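Side-chain contacts in ferric-siderophore receptor protein (PDB 2X4L), which probably binds iron-loaded siderophores outside the cell membrane and hands them on for uptake, as a solute-binding protein of bacterial solute-binding family 8: residues T52-A57 with Q157-L162; Y61-K66 with E164-D169; P71-D76 with L86-V91; A187-A192 with K226-N231; V220-F225 with V230-P235. All coordinates share one frame; numbering follows the deposited sequence.

Interaction 1. Residues T52-A57 with Q157-L162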
# COMPACT_ATOMS: atom_id res chain seq x y z
N THR A 52 10.43 1.98 1.80
CA THR A 52 10.37 0.71 2.52
C THR A 52 9.40 -0.27 1.84
O THR A 52 9.72 -1.45 1.70
CB THR A 52 9.98 0.97 3.93
OG1 THR A 52 11.02 1.81 4.46
CG2 THR A 52 9.95 -0.38 4.72
N GLY A 53 8.19 0.18 1.47
CA GLY A 53 7.19 -0.76 0.90
C GLY A 53 7.64 -1.33 -0.43
O GLY A 53 7.21 -2.46 -0.77
N VAL A 54 8.39 -0.57 -1.20
CA VAL A 54 8.95 -1.07 -2.47
C VAL A 54 10.08 -2.06 -2.20
O VAL A 54 10.15 -3.18 -2.76
CB VAL A 54 9.43 0.10 -3.35
CG1 VAL A 54 10.22 -0.43 -4.58
CG2 VAL A 54 8.20 0.90 -3.80
N ALA A 55 10.95 -1.74 -1.21
CA ALA A 55 12.00 -2.76 -0.82
C ALA A 55 11.32 -4.05 -0.36
O ALA A 55 11.83 -5.15 -0.66
CB ALA A 55 12.82 -2.18 0.33
N ALA A 56 10.18 -3.95 0.36
CA ALA A 56 9.51 -5.15 0.88
C ALA A 56 9.06 -6.00 -0.32
O ALA A 56 9.18 -7.28 -0.32
CB ALA A 56 8.34 -4.74 1.77
N ALA A 57 8.54 -5.32 -1.36
CA ALA A 57 8.09 -6.08 -2.58
C ALA A 57 9.27 -6.74 -3.29
O ALA A 57 9.21 -7.96 -3.61
CB ALA A 57 7.39 -5.14 -3.55
N GLN A 157 1.95 -6.02 -11.78
CA GLN A 157 2.72 -6.55 -12.88
C GLN A 157 3.90 -5.62 -13.21
O GLN A 157 4.95 -6.17 -13.57
CB GLN A 157 1.83 -6.85 -14.00
CG GLN A 157 1.17 -5.73 -14.63
CD GLN A 157 0.76 -6.16 -16.03
OE1 GLN A 157 -0.43 -6.38 -16.31
NE2 GLN A 157 1.76 -6.35 -16.90
N ARG A 158 3.76 -4.29 -13.01
CA ARG A 158 4.87 -3.30 -13.32
C ARG A 158 6.06 -3.62 -12.34
O ARG A 158 7.27 -3.66 -12.69
CB ARG A 158 4.42 -1.84 -13.17
CG ARG A 158 3.37 -1.34 -14.23
CD ARG A 158 4.01 -1.28 -15.62
NE ARG A 158 4.83 -0.06 -15.72
CZ ARG A 158 6.06 0.03 -16.20
NH1 ARG A 158 6.75 -1.06 -16.64
NH2 ARG A 158 6.59 1.23 -16.24
N MET A 159 5.75 -3.84 -11.04
CA MET A 159 6.78 -4.20 -10.05
C MET A 159 7.45 -5.56 -10.33
O MET A 159 8.66 -5.74 -10.10
CB MET A 159 6.16 -4.21 -8.64
CG MET A 159 7.22 -4.37 -7.49
SD MET A 159 8.42 -2.97 -7.42
CE MET A 159 7.37 -1.76 -6.64
N TRP A 160 6.64 -6.53 -10.80
CA TRP A 160 7.18 -7.80 -11.25
C TRP A 160 8.17 -7.62 -12.39
O TRP A 160 9.29 -8.19 -12.36
CB TRP A 160 6.00 -8.65 -11.63
CG TRP A 160 6.25 -9.88 -12.39
CD1 TRP A 160 6.80 -9.99 -13.63
CD2 TRP A 160 5.81 -11.18 -12.03
NE1 TRP A 160 6.86 -11.28 -14.01
CE2 TRP A 160 6.22 -12.05 -13.07
CE3 TRP A 160 5.18 -11.71 -10.90
CZ2 TRP A 160 6.00 -13.43 -13.04
CZ3 TRP A 160 4.92 -13.07 -10.87
CH2 TRP A 160 5.34 -13.93 -11.95
N GLU A 161 7.80 -6.82 -13.39
CA GLU A 161 8.74 -6.56 -14.50
C GLU A 161 10.03 -5.92 -13.96
O GLU A 161 11.14 -6.27 -14.46
CB GLU A 161 8.06 -5.64 -15.55
CG GLU A 161 6.89 -6.37 -16.19
CD GLU A 161 5.86 -5.49 -16.94
OE1 GLU A 161 6.04 -4.25 -17.03
OE2 GLU A 161 4.89 -6.10 -17.54
N LEU A 162 9.90 -4.95 -13.03
CA LEU A 162 11.08 -4.29 -12.50
C LEU A 162 11.95 -5.29 -11.76
O LEU A 162 13.16 -5.37 -12.00
CB LEU A 162 10.59 -3.18 -11.55
CG LEU A 162 11.70 -2.44 -10.76
CD1 LEU A 162 12.70 -1.83 -11.75
CD2 LEU A 162 11.08 -1.33 -9.94
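A57 and M159 bring helix 52-60 and helix 153-165 together, their CA atoms 7.8 Å apart, the shortest such distance between 52-57 and 157-162. One long side chain does the bridging. M159 leaves its helix toward the other, with CG anti to the backbone N (chi1 -171°), and then bends at both chi2 and chi3, which swings its methyl end across to V54. The first part of the chain meets alanine: M159 CG rests against A57 CB at 4.0 Å. The terminal methyl goes further and settles at the fork of the valine, M159 CE lying 3.8 Å from V54 CG1 and 4.0 Å from V54 CG2. The V54 and M159 side chains cross obliquely. On the far flank of helix 153-165 the chemistry changes. There R158 NH1 donates in the guanidinium plane to E161 OE1 at 3.3 Å, a salt bridge between residues three apart, about one helical turn, while the amide of Q157 reaches the other oxygen, E161 OE2, from above the carboxylate plane. R158 also turns to D34 and to the backbone of K32. V54 packs in addition on I115 and T117 of strand 113-118, in the parallel sheet of this lobe. The interface itself is wholly apolar: it depends on close fit and dispersion, and the small A57 lets the methionine chain lie close to helix 52-60.

Interaction 2. Residues Y61-K66 with E164-D169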
# COMPACT_ATOMS: atom_id res chain seq x y z
N TYR A 61 10.77 -11.05 -4.28
CA TYR A 61 11.33 -11.56 -5.55
C TYR A 61 12.82 -11.77 -5.47
O TYR A 61 13.42 -11.93 -6.50
CB TYR A 61 11.03 -10.53 -6.61
CG TYR A 61 9.54 -10.37 -6.81
CD1 TYR A 61 8.73 -11.50 -7.04
CD2 TYR A 61 8.90 -9.11 -6.74
CE1 TYR A 61 7.34 -11.39 -7.22
CE2 TYR A 61 7.48 -9.02 -6.95
CZ TYR A 61 6.72 -10.19 -7.20
OH TYR A 61 5.34 -10.05 -7.32
N GLY A 62 13.39 -11.75 -4.27
CA GLY A 62 14.80 -12.03 -4.06
C GLY A 62 15.73 -10.96 -4.57
O GLY A 62 16.92 -11.28 -4.81
N VAL A 63 15.24 -9.71 -4.60
CA VAL A 63 16.11 -8.58 -4.97
C VAL A 63 16.41 -7.80 -3.71
O VAL A 63 15.49 -7.30 -3.09
CB VAL A 63 15.41 -7.75 -6.01
CG1 VAL A 63 16.06 -6.33 -6.23
CG2 VAL A 63 15.32 -8.58 -7.34
N GLU A 64 17.69 -7.73 -3.34
CA GLU A 64 18.07 -7.03 -2.13
C GLU A 64 18.24 -5.55 -2.38
O GLU A 64 18.68 -5.13 -3.44
CB GLU A 64 19.40 -7.60 -1.61
CG GLU A 64 20.32 -6.70 -0.76
CD GLU A 64 21.79 -7.26 -0.55
OE1 GLU A 64 22.10 -8.39 -1.01
OE2 GLU A 64 22.65 -6.54 0.05
N VAL A 65 17.89 -4.74 -1.40
CA VAL A 65 18.22 -3.31 -1.42
C VAL A 65 19.28 -2.97 -0.34
O VAL A 65 19.50 -3.74 0.66
CB VAL A 65 16.95 -2.37 -1.25
CG1 VAL A 65 15.90 -2.88 -2.14
CG2 VAL A 65 16.47 -2.37 0.23
N LYS A 66 20.00 -1.87 -0.56
CA LYS A 66 20.99 -1.44 0.44
C LYS A 66 20.41 -0.42 1.42
O LYS A 66 20.84 -0.40 2.60
CB LYS A 66 22.20 -0.85 -0.25
CG LYS A 66 22.93 -1.85 -1.18
CD LYS A 66 23.73 -2.83 -0.38
CE LYS A 66 24.48 -3.95 -1.18
NZ LYS A 66 25.03 -3.64 -2.49
N GLU A 164 12.26 -8.58 -12.13
CA GLU A 164 12.93 -9.45 -13.12
C GLU A 164 14.09 -8.74 -13.80
O GLU A 164 15.20 -9.33 -13.95
CB GLU A 164 11.95 -10.12 -14.12
CG GLU A 164 12.66 -11.31 -14.88
CD GLU A 164 11.78 -11.97 -15.97
OE1 GLU A 164 10.58 -11.94 -15.77
OE2 GLU A 164 12.26 -12.48 -17.04
N SER A 165 13.92 -7.45 -14.13
CA SER A 165 15.03 -6.70 -14.78
C SER A 165 16.22 -6.57 -13.85
O SER A 165 17.36 -6.51 -14.28
CB SER A 165 14.53 -5.31 -15.14
OG SER A 165 14.51 -4.37 -14.06
N LEU A 166 15.95 -6.53 -12.56
CA LEU A 166 17.01 -6.42 -11.56
C LEU A 166 17.65 -7.77 -11.13
O LEU A 166 18.57 -7.79 -10.26
CB LEU A 166 16.45 -5.67 -10.29
CG LEU A 166 16.02 -4.24 -10.60
CD1 LEU A 166 15.26 -3.73 -9.38
CD2 LEU A 166 17.23 -3.39 -10.83
N GLY A 167 17.20 -8.87 -11.70
CA GLY A 167 17.86 -10.14 -11.40
C GLY A 167 17.04 -11.18 -10.68
O GLY A 167 17.57 -12.25 -10.32
N ALA A 168 15.74 -10.91 -10.52
CA ALA A 168 14.87 -11.92 -9.91
C ALA A 168 14.64 -13.14 -10.84
O ALA A 168 14.92 -13.07 -12.03
CB ALA A 168 13.58 -11.29 -9.53
N ASP A 169 14.20 -14.25 -10.30
CA ASP A 169 13.82 -15.35 -11.21
C ASP A 169 12.29 -15.31 -11.14
O ASP A 169 11.67 -15.75 -10.16
CB ASP A 169 14.37 -16.71 -10.76
CG ASP A 169 15.89 -16.74 -10.53
OD1 ASP A 169 16.64 -15.84 -11.02
OD2 ASP A 169 16.35 -17.70 -9.83
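V63 and A168 face each other where two chain turns meet, and V63 divides its two methyls between two partners. With CG1 anti to the backbone N (chi1 166°), that branch lies against L166, V63 CG1 to L166 CB being 4.1 Å, and the two side chains run roughly perpendicular. The other branch serves the alanine, V63 CG2 sitting 3.9 Å from A168 CB. A168 points its methyl into the 61-66 segment, where it also meets Y61: A168 CB comes within 3.1 Å of the carbonyl Y61 O, a tight approach, and 4.0 Å of Y61 CB. The Y61 ring leads off elsewhere, toward W160, and its hydroxyl is hydrogen-bonded to the backbone N of Y304. Both sides of the contact are helix ends. G62 is the C-prime residue of the Schellman motif closing helix 52-60, and G167, held by a bond from G167 N to E164 O of 3.0 Å, plays the same part for helix 153-165. Since V63 and L166 both also touch I48, the contact is apolar packing beside the central strand 48-51, joining two helix termini through methyls and leaving polar bonding to the caps.

Interaction 3. Residues P71-D76 with L86-V91; sequences PTTTKD and LDVDKV
Two arms of the long connection between strand 67-69 and strand 92-95 close on each other here, T72 and T73 on one arm meeting V88 on the other. The contact is made by methyl groups. A chi1 of -55° sets T72 OG1 beside the backbone N and sends CG2 to the far side, toward V88; T72 CG2 lies 3.9 Å from V88 CG1, and the two side chains pass antiparallel, methyl beside methyl. T73 comes in obliquely instead, its methyl T73 CG2 standing 3.9 Å from V88 CG2. The valine is thus straddled, one branch for each threonine, and V88 CG1 also lies 4.0 Å from the carbonyl T72 O. Both hydroxyls are turned away from the valine, to polar partners: T72 OG1 bonds to G70 O and T52 OG1, and T73 OG1 to the side-chain amide N96 ND2. N96 holds the first arm twice, since its OD1 also receives T72 N. Each arm has its own small turn. T74 OG1 accepts from D76 N at 3.2 Å, an ST turn. D89 N makes a weak bond of 3.1 Å to D87 OD1. The same oxygen takes a second weak bond, from K90 N. Behind the valine arm, L86 packs on A55 and F59 of helix 52-60 and on V68 of strand 67-69, and V91, also on V68, leads into strand 92-95 at the outer edge of the parallel sheet.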
# COMPACT_ATOMS: atom_id res chain seq x y z
N PRO A 71 8.26 4.17 6.85
CA PRO A 71 8.00 3.44 8.08
C PRO A 71 8.64 2.07 7.99
O PRO A 71 8.24 1.27 7.17
CB PRO A 71 6.44 3.34 8.10
CG PRO A 71 5.99 4.43 7.21
CD PRO A 71 7.03 4.47 6.08
N THR A 72 9.64 1.80 8.86
CA THR A 72 10.45 0.59 8.73
C THR A 72 10.44 -0.27 9.97
O THR A 72 10.32 -1.49 9.86
CB THR A 72 11.88 0.96 8.32
OG1 THR A 72 11.85 1.75 7.11
CG2 THR A 72 12.63 -0.38 7.97
N THR A 73 10.62 0.38 11.16
CA THR A 73 10.48 -0.37 12.40
C THR A 73 9.50 0.35 13.29
O THR A 73 9.23 1.57 13.15
CB THR A 73 11.77 -0.51 13.17
OG1 THR A 73 12.30 0.80 13.49
CG2 THR A 73 12.78 -1.35 12.37
N THR A 74 8.93 -0.41 14.18
CA THR A 74 8.05 0.12 15.23
C THR A 74 8.89 0.50 16.44
O THR A 74 10.12 0.21 16.56
CB THR A 74 7.00 -0.92 15.63
OG1 THR A 74 7.69 -1.86 16.48
CG2 THR A 74 6.34 -1.56 14.41
N LYS A 75 8.25 1.10 17.43
CA LYS A 75 8.97 1.48 18.65
C LYS A 75 9.52 0.33 19.49
O LYS A 75 10.44 0.52 20.35
CB LYS A 75 8.08 2.36 19.51
CG LYS A 75 7.70 3.60 18.67
CD LYS A 75 7.55 4.74 19.59
CE LYS A 75 6.40 5.64 19.21
NZ LYS A 75 6.32 6.34 20.49
N ASP A 76 9.01 -0.86 19.23
CA ASP A 76 9.57 -2.07 19.86
C ASP A 76 10.69 -2.66 19.06
O ASP A 76 11.23 -3.72 19.43
CB ASP A 76 8.52 -3.17 20.02
CG ASP A 76 7.33 -2.72 20.88
OD1 ASP A 76 7.56 -2.27 22.04
OD2 ASP A 76 6.19 -2.81 20.38
N LEU A 86 11.35 -7.93 4.87
CA LEU A 86 12.69 -7.40 4.73
C LEU A 86 13.50 -7.68 5.98
O LEU A 86 12.98 -7.69 7.11
CB LEU A 86 12.52 -5.85 4.56
CG LEU A 86 13.61 -5.04 3.94
CD1 LEU A 86 13.67 -5.47 2.48
CD2 LEU A 86 13.15 -3.61 4.03
N ASP A 87 14.81 -7.91 5.80
CA ASP A 87 15.74 -7.90 6.93
C ASP A 87 16.07 -6.48 7.29
O ASP A 87 16.97 -5.86 6.72
CB ASP A 87 16.98 -8.75 6.59
CG ASP A 87 17.96 -8.73 7.65
OD1 ASP A 87 17.73 -8.12 8.77
OD2 ASP A 87 19.05 -9.45 7.54
N VAL A 88 15.29 -5.97 8.22
CA VAL A 88 15.41 -4.53 8.57
C VAL A 88 16.71 -4.21 9.30
O VAL A 88 17.15 -3.04 9.28
CB VAL A 88 14.15 -4.03 9.43
CG1 VAL A 88 12.93 -4.24 8.62
CG2 VAL A 88 14.07 -4.66 10.77
N ASP A 89 17.38 -5.21 9.89
CA ASP A 89 18.69 -4.97 10.51
C ASP A 89 19.73 -4.78 9.40
O ASP A 89 20.69 -4.03 9.60
CB ASP A 89 19.12 -6.08 11.49
CG ASP A 89 20.46 -5.70 12.19
OD1 ASP A 89 20.44 -4.66 12.97
OD2 ASP A 89 21.54 -6.31 11.90
N LYS A 90 19.63 -5.52 8.28
CA LYS A 90 20.70 -5.46 7.28
C LYS A 90 20.69 -4.20 6.47
O LYS A 90 21.77 -3.63 6.16
CB LYS A 90 20.58 -6.73 6.43
CG LYS A 90 21.58 -6.76 5.26
CD LYS A 90 21.37 -8.07 4.45
CE LYS A 90 22.38 -8.25 3.33
NZ LYS A 90 23.72 -8.14 3.86
N VAL A 91 19.51 -3.76 6.13
CA VAL A 91 19.44 -2.56 5.28
C VAL A 91 19.73 -1.32 6.10
O VAL A 91 19.67 -1.37 7.32
CB VAL A 91 17.99 -2.37 4.75
CG1 VAL A 91 17.53 -3.57 3.79
CG2 VAL A 91 16.96 -2.20 5.81

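Interaction 4. Residues A187-A192 with K226-N231; sequences ARLRAA and KALGVN
L189 and R190 of helix 173-195 meet L228 and V230 at the turn that ends helix 220-227. Apolar contacts come first. With CG anti to the backbone N (chi1 179°), L189 puts its two methyls on different partners: L189 CD2 on L228 CD1 at 3.8 Å, and L189 CD1 on V230 CG2 at 3.7 Å, the side chains in both pairs set nearly crosswise. Shortening L189 to alanine is likely to leave L228 CD1 and V230 CG2 without their leucine partner. A second kind joins charge and methyl. The R190 chain, bent at chi3, brings a guanidinium face over the leucine, R190 NH2 standing 3.4 Å from L228 CD2. Polar contacts run through the backbone. R190 CA makes a CA-H...O contact of 3.5 Å with L228 O, and the same oxygen accepts from a water, 2.7 Å away, that also donates to R190 O, tying a mid-helix carbonyl to one at a helix end. K226, in the last turn of helix 220-227, makes a salt bridge with E234. The bend is a Schellman motif round G229, at positive phi: G229 N makes the shorter-range bond, 2.9 Å to K226 O, and V230 N closes the motif further back, on F225 O. It turns the chain toward strand 231-232 against helix 173-195, probably the long helix joining the two lobes, as in siderophore-binding proteins of this family.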
# COMPACT_ATOMS: atom_id res chain seq x y z
N ALA A 187 -10.24 -14.81 -7.26
CA ALA A 187 -11.50 -15.52 -7.55
C ALA A 187 -12.30 -15.75 -6.26
O ALA A 187 -13.54 -15.73 -6.32
CB ALA A 187 -11.18 -16.84 -8.22
N ARG A 188 -11.62 -16.00 -5.14
CA ARG A 188 -12.32 -16.20 -3.89
C ARG A 188 -13.07 -14.91 -3.52
O ARG A 188 -14.27 -14.98 -3.15
CB ARG A 188 -11.30 -16.51 -2.79
CG ARG A 188 -11.95 -16.65 -1.38
CD ARG A 188 -10.86 -16.73 -0.26
NE ARG A 188 -11.57 -16.78 1.01
CZ ARG A 188 -10.90 -16.88 2.15
NH1 ARG A 188 -9.56 -16.94 2.11
NH2 ARG A 188 -11.54 -17.00 3.33
N LEU A 189 -12.47 -13.72 -3.67
CA LEU A 189 -13.18 -12.47 -3.30
C LEU A 189 -14.30 -12.22 -4.28
O LEU A 189 -15.37 -11.83 -3.86
CB LEU A 189 -12.16 -11.32 -3.32
CG LEU A 189 -12.78 -9.96 -2.99
CD1 LEU A 189 -13.50 -9.96 -1.55
CD2 LEU A 189 -11.66 -8.93 -3.03
N ARG A 190 -14.09 -12.55 -5.55
CA ARG A 190 -15.20 -12.40 -6.50
C ARG A 190 -16.38 -13.24 -6.12
O ARG A 190 -17.55 -12.76 -6.18
CB ARG A 190 -14.78 -12.73 -7.95
CG ARG A 190 -15.84 -12.47 -8.98
CD ARG A 190 -15.42 -12.87 -10.40
NE ARG A 190 -14.27 -12.12 -10.88
CZ ARG A 190 -13.01 -12.57 -11.04
NH1 ARG A 190 -12.63 -13.81 -10.70
NH2 ARG A 190 -12.07 -11.77 -11.57
N ALA A 191 -16.09 -14.49 -5.73
CA ALA A 191 -17.19 -15.42 -5.31
C ALA A 191 -17.86 -14.91 -4.03
O ALA A 191 -19.07 -14.96 -3.93
CB ALA A 191 -16.61 -16.85 -5.08
N ALA A 192 -17.04 -14.44 -3.08
CA ALA A 192 -17.61 -14.00 -1.80
C ALA A 192 -18.58 -12.81 -2.09
O ALA A 192 -19.62 -12.68 -1.48
CB ALA A 192 -16.50 -13.60 -0.86
N LYS A 226 -13.42 -3.34 -5.78
CA LYS A 226 -14.68 -2.92 -6.43
C LYS A 226 -14.93 -3.63 -7.76
O LYS A 226 -16.04 -4.09 -8.03
CB LYS A 226 -14.71 -1.39 -6.63
CG LYS A 226 -16.05 -0.92 -7.25
CD LYS A 226 -16.25 0.59 -7.30
CE LYS A 226 -17.81 1.07 -7.37
NZ LYS A 226 -18.68 1.19 -6.10
N ALA A 227 -13.89 -3.74 -8.57
CA ALA A 227 -13.99 -4.43 -9.88
C ALA A 227 -14.37 -5.88 -9.68
O ALA A 227 -15.06 -6.46 -10.56
CB ALA A 227 -12.64 -4.28 -10.60
N LEU A 228 -13.92 -6.48 -8.54
CA LEU A 228 -14.21 -7.91 -8.27
C LEU A 228 -15.61 -8.03 -7.67
O LEU A 228 -16.12 -9.16 -7.49
CB LEU A 228 -13.18 -8.49 -7.27
CG LEU A 228 -11.75 -8.55 -7.86
CD1 LEU A 228 -10.77 -8.98 -6.75
CD2 LEU A 228 -11.72 -9.62 -8.93
N GLY A 229 -16.31 -6.92 -7.45
CA GLY A 229 -17.74 -6.94 -7.11
C GLY A 229 -18.08 -6.57 -5.67
O GLY A 229 -19.25 -6.57 -5.33
N VAL A 230 -17.10 -6.16 -4.90
CA VAL A 230 -17.33 -5.77 -3.48
C VAL A 230 -18.23 -4.54 -3.42
O VAL A 230 -18.04 -3.63 -4.25
CB VAL A 230 -16.04 -5.54 -2.75
CG1 VAL A 230 -16.28 -5.05 -1.31
CG2 VAL A 230 -15.28 -6.85 -2.63
N ASN A 231 -19.18 -4.55 -2.50
CA ASN A 231 -20.14 -3.44 -2.29
C ASN A 231 -19.51 -2.49 -1.28
O ASN A 231 -19.50 -2.77 -0.07
CB ASN A 231 -21.43 -4.08 -1.75
CG ASN A 231 -22.51 -3.08 -1.48
OD1 ASN A 231 -22.28 -1.87 -1.59
ND2 ASN A 231 -23.67 -3.56 -0.97
O HOH W 1 -18.40 -10.67 -7.67

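Interaction 5. Residues V220-F225 with V230-P235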
# COMPACT_ATOMS: atom_id res chain seq x y z
N VAL A 220 -5.46 1.87 -5.44
CA VAL A 220 -5.26 0.64 -6.27
C VAL A 220 -5.96 -0.56 -5.69
O VAL A 220 -6.48 -1.43 -6.42
CB VAL A 220 -3.75 0.37 -6.57
CG1 VAL A 220 -3.29 1.55 -7.46
CG2 VAL A 220 -2.96 0.19 -5.33
N ASP A 221 -5.94 -0.69 -4.37
CA ASP A 221 -6.60 -1.83 -3.71
C ASP A 221 -8.10 -1.74 -3.88
O ASP A 221 -8.75 -2.71 -4.33
CB ASP A 221 -6.15 -2.04 -2.26
CG ASP A 221 -6.47 -0.84 -1.37
OD1 ASP A 221 -6.43 0.32 -1.86
OD2 ASP A 221 -6.73 -1.12 -0.17
N LEU A 222 -8.67 -0.61 -3.47
CA LEU A 222 -10.12 -0.47 -3.50
C LEU A 222 -10.68 -0.55 -4.89
O LEU A 222 -11.73 -1.11 -5.08
CB LEU A 222 -10.59 0.80 -2.78
CG LEU A 222 -10.06 0.97 -1.37
CD1 LEU A 222 -10.65 2.28 -0.78
CD2 LEU A 222 -10.42 -0.25 -0.50
N GLU A 223 -9.98 0.02 -5.91
CA GLU A 223 -10.50 -0.04 -7.28
C GLU A 223 -10.54 -1.50 -7.70
O GLU A 223 -11.52 -1.93 -8.40
CB GLU A 223 -9.61 0.77 -8.26
CG GLU A 223 -9.89 2.25 -8.17
CD GLU A 223 -9.38 2.95 -9.40
OE1 GLU A 223 -9.15 2.25 -10.48
OE2 GLU A 223 -9.22 4.22 -9.34
N TYR A 224 -9.55 -2.30 -7.30
CA TYR A 224 -9.54 -3.69 -7.72
C TYR A 224 -10.67 -4.48 -6.96
O TYR A 224 -11.43 -5.22 -7.60
CB TYR A 224 -8.16 -4.33 -7.43
CG TYR A 224 -8.03 -5.74 -7.91
CD1 TYR A 224 -8.37 -6.10 -9.17
CD2 TYR A 224 -7.43 -6.74 -7.07
CE1 TYR A 224 -8.15 -7.38 -9.66
CE2 TYR A 224 -7.32 -8.04 -7.54
CZ TYR A 224 -7.58 -8.33 -8.83
OH TYR A 224 -7.42 -9.66 -9.42
N PHE A 225 -10.76 -4.27 -5.67
CA PHE A 225 -11.81 -4.96 -4.87
C PHE A 225 -13.21 -4.61 -5.45
O PHE A 225 -14.09 -5.49 -5.59
CB PHE A 225 -11.77 -4.54 -3.37
CG PHE A 225 -10.48 -4.83 -2.69
CD1 PHE A 225 -9.62 -5.82 -3.11
CD2 PHE A 225 -10.17 -4.04 -1.58
CE1 PHE A 225 -8.38 -6.05 -2.43
CE2 PHE A 225 -8.99 -4.21 -0.88
CZ PHE A 225 -8.12 -5.22 -1.27
N VAL A 230 -17.10 -6.16 -4.90
CA VAL A 230 -17.33 -5.77 -3.48
C VAL A 230 -18.23 -4.54 -3.42
O VAL A 230 -18.04 -3.63 -4.25
CB VAL A 230 -16.04 -5.54 -2.75
CG1 VAL A 230 -16.28 -5.05 -1.31
CG2 VAL A 230 -15.28 -6.85 -2.63
N ASN A 231 -19.18 -4.55 -2.50
CA ASN A 231 -20.14 -3.44 -2.29
C ASN A 231 -19.51 -2.49 -1.28
O ASN A 231 -19.50 -2.77 -0.07
CB ASN A 231 -21.43 -4.08 -1.75
CG ASN A 231 -22.51 -3.08 -1.48
OD1 ASN A 231 -22.28 -1.87 -1.59
ND2 ASN A 231 -23.67 -3.56 -0.97
N PHE A 232 -18.96 -1.41 -1.78
CA PHE A 232 -18.40 -0.37 -0.89
C PHE A 232 -19.33 0.74 -0.60
O PHE A 232 -20.10 1.21 -1.50
CB PHE A 232 -17.13 0.26 -1.48
CG PHE A 232 -15.92 -0.63 -1.33
CD1 PHE A 232 -15.63 -1.51 -2.33
CD2 PHE A 232 -15.14 -0.61 -0.18
CE1 PHE A 232 -14.50 -2.37 -2.17
CE2 PHE A 232 -14.02 -1.44 -0.01
CZ PHE A 232 -13.75 -2.34 -1.01
N VAL A 233 -19.22 1.25 0.63
CA VAL A 233 -19.72 2.61 0.95
C VAL A 233 -18.91 3.60 0.14
O VAL A 233 -17.66 3.53 0.09
CB VAL A 233 -19.49 2.92 2.46
CG1 VAL A 233 -19.82 4.40 2.76
CG2 VAL A 233 -20.38 2.03 3.23
N GLU A 234 -19.60 4.51 -0.55
CA GLU A 234 -18.94 5.46 -1.41
C GLU A 234 -19.44 6.83 -1.02
O GLU A 234 -20.54 7.28 -1.46
CB GLU A 234 -19.39 5.20 -2.86
CG GLU A 234 -18.90 3.91 -3.51
CD GLU A 234 -17.44 3.90 -3.96
OE1 GLU A 234 -16.71 4.82 -3.61
OE2 GLU A 234 -17.08 2.91 -4.63
N PRO A 235 -18.61 7.58 -0.31
CA PRO A 235 -18.93 9.01 -0.11
C PRO A 235 -19.09 9.70 -1.48
O PRO A 235 -18.44 9.34 -2.42
CB PRO A 235 -17.66 9.56 0.60
CG PRO A 235 -17.09 8.32 1.33
CD PRO A 235 -17.33 7.19 0.32
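F232 packs its ring against L222 and F225 of helix 220-227. Its CB turns toward the helix, and with CG anti to the carbonyl carbon (chi1 -77°) the ring is carried alongside F225. From there the atoms divide. F232 CE1 meets F225 CB at 3.7 Å, and F225 CB lies in the plane of the F232 ring, at its edge. F232 CZ, the far end, is 3.8 Å from the same F225 CB and 4.0 Å from L222 CD2, and it also stands at the edge of the F225 ring, F225 CD2 being 4.0 Å away. F232 CE2, on the other flank, is 3.8 Å from L222 CD2, with the leucine side chain roughly perpendicular to the phenylalanine. This is the return from helix to strand in the second lobe: the short, weakly bonded strand about 231-232 runs parallel to strand 200-206 in the mixed sheet, and F232 packs on V201 there while L222 reaches A203. With a serine at F232, L222 CD2 and F225 CB would probably lose the ring they both pack against. F225 has a neighbour of its own over one ring face, D221 O, 3.2 Å above the plane and offset toward the rim. The F225 carbonyl takes the longer-range Schellman bond: V230 N donates to F225 O at 3.2 Å, with an N-H...O angle of 162° and the donor tilted 29° from the carbonyl plane.

In the fold
Interactions 1, 2 and 3 belong together around the parallel sheet, and interactions 4 and 5 around the mixed one. Interactions 1 and 2 share helix 153-165, their centres 9 Å apart; interaction 3 is nested in the chain loop that each closes. Interactions 4 and 5 both use helix 220-227 and share V230 and N231, and the K226-E234 salt bridge runs between them. Interactions 1 and 5 are buried throughout; interaction 2 is mostly buried, with A168 partly exposed, interaction 4 has an exposed arginine at its rim, and interaction 3 is only partly buried. Methyl packing carries interactions 1 to 3, an aromatic ring interaction 5, where a direct backbone bond also crosses; in interaction 4 water joins the backbones.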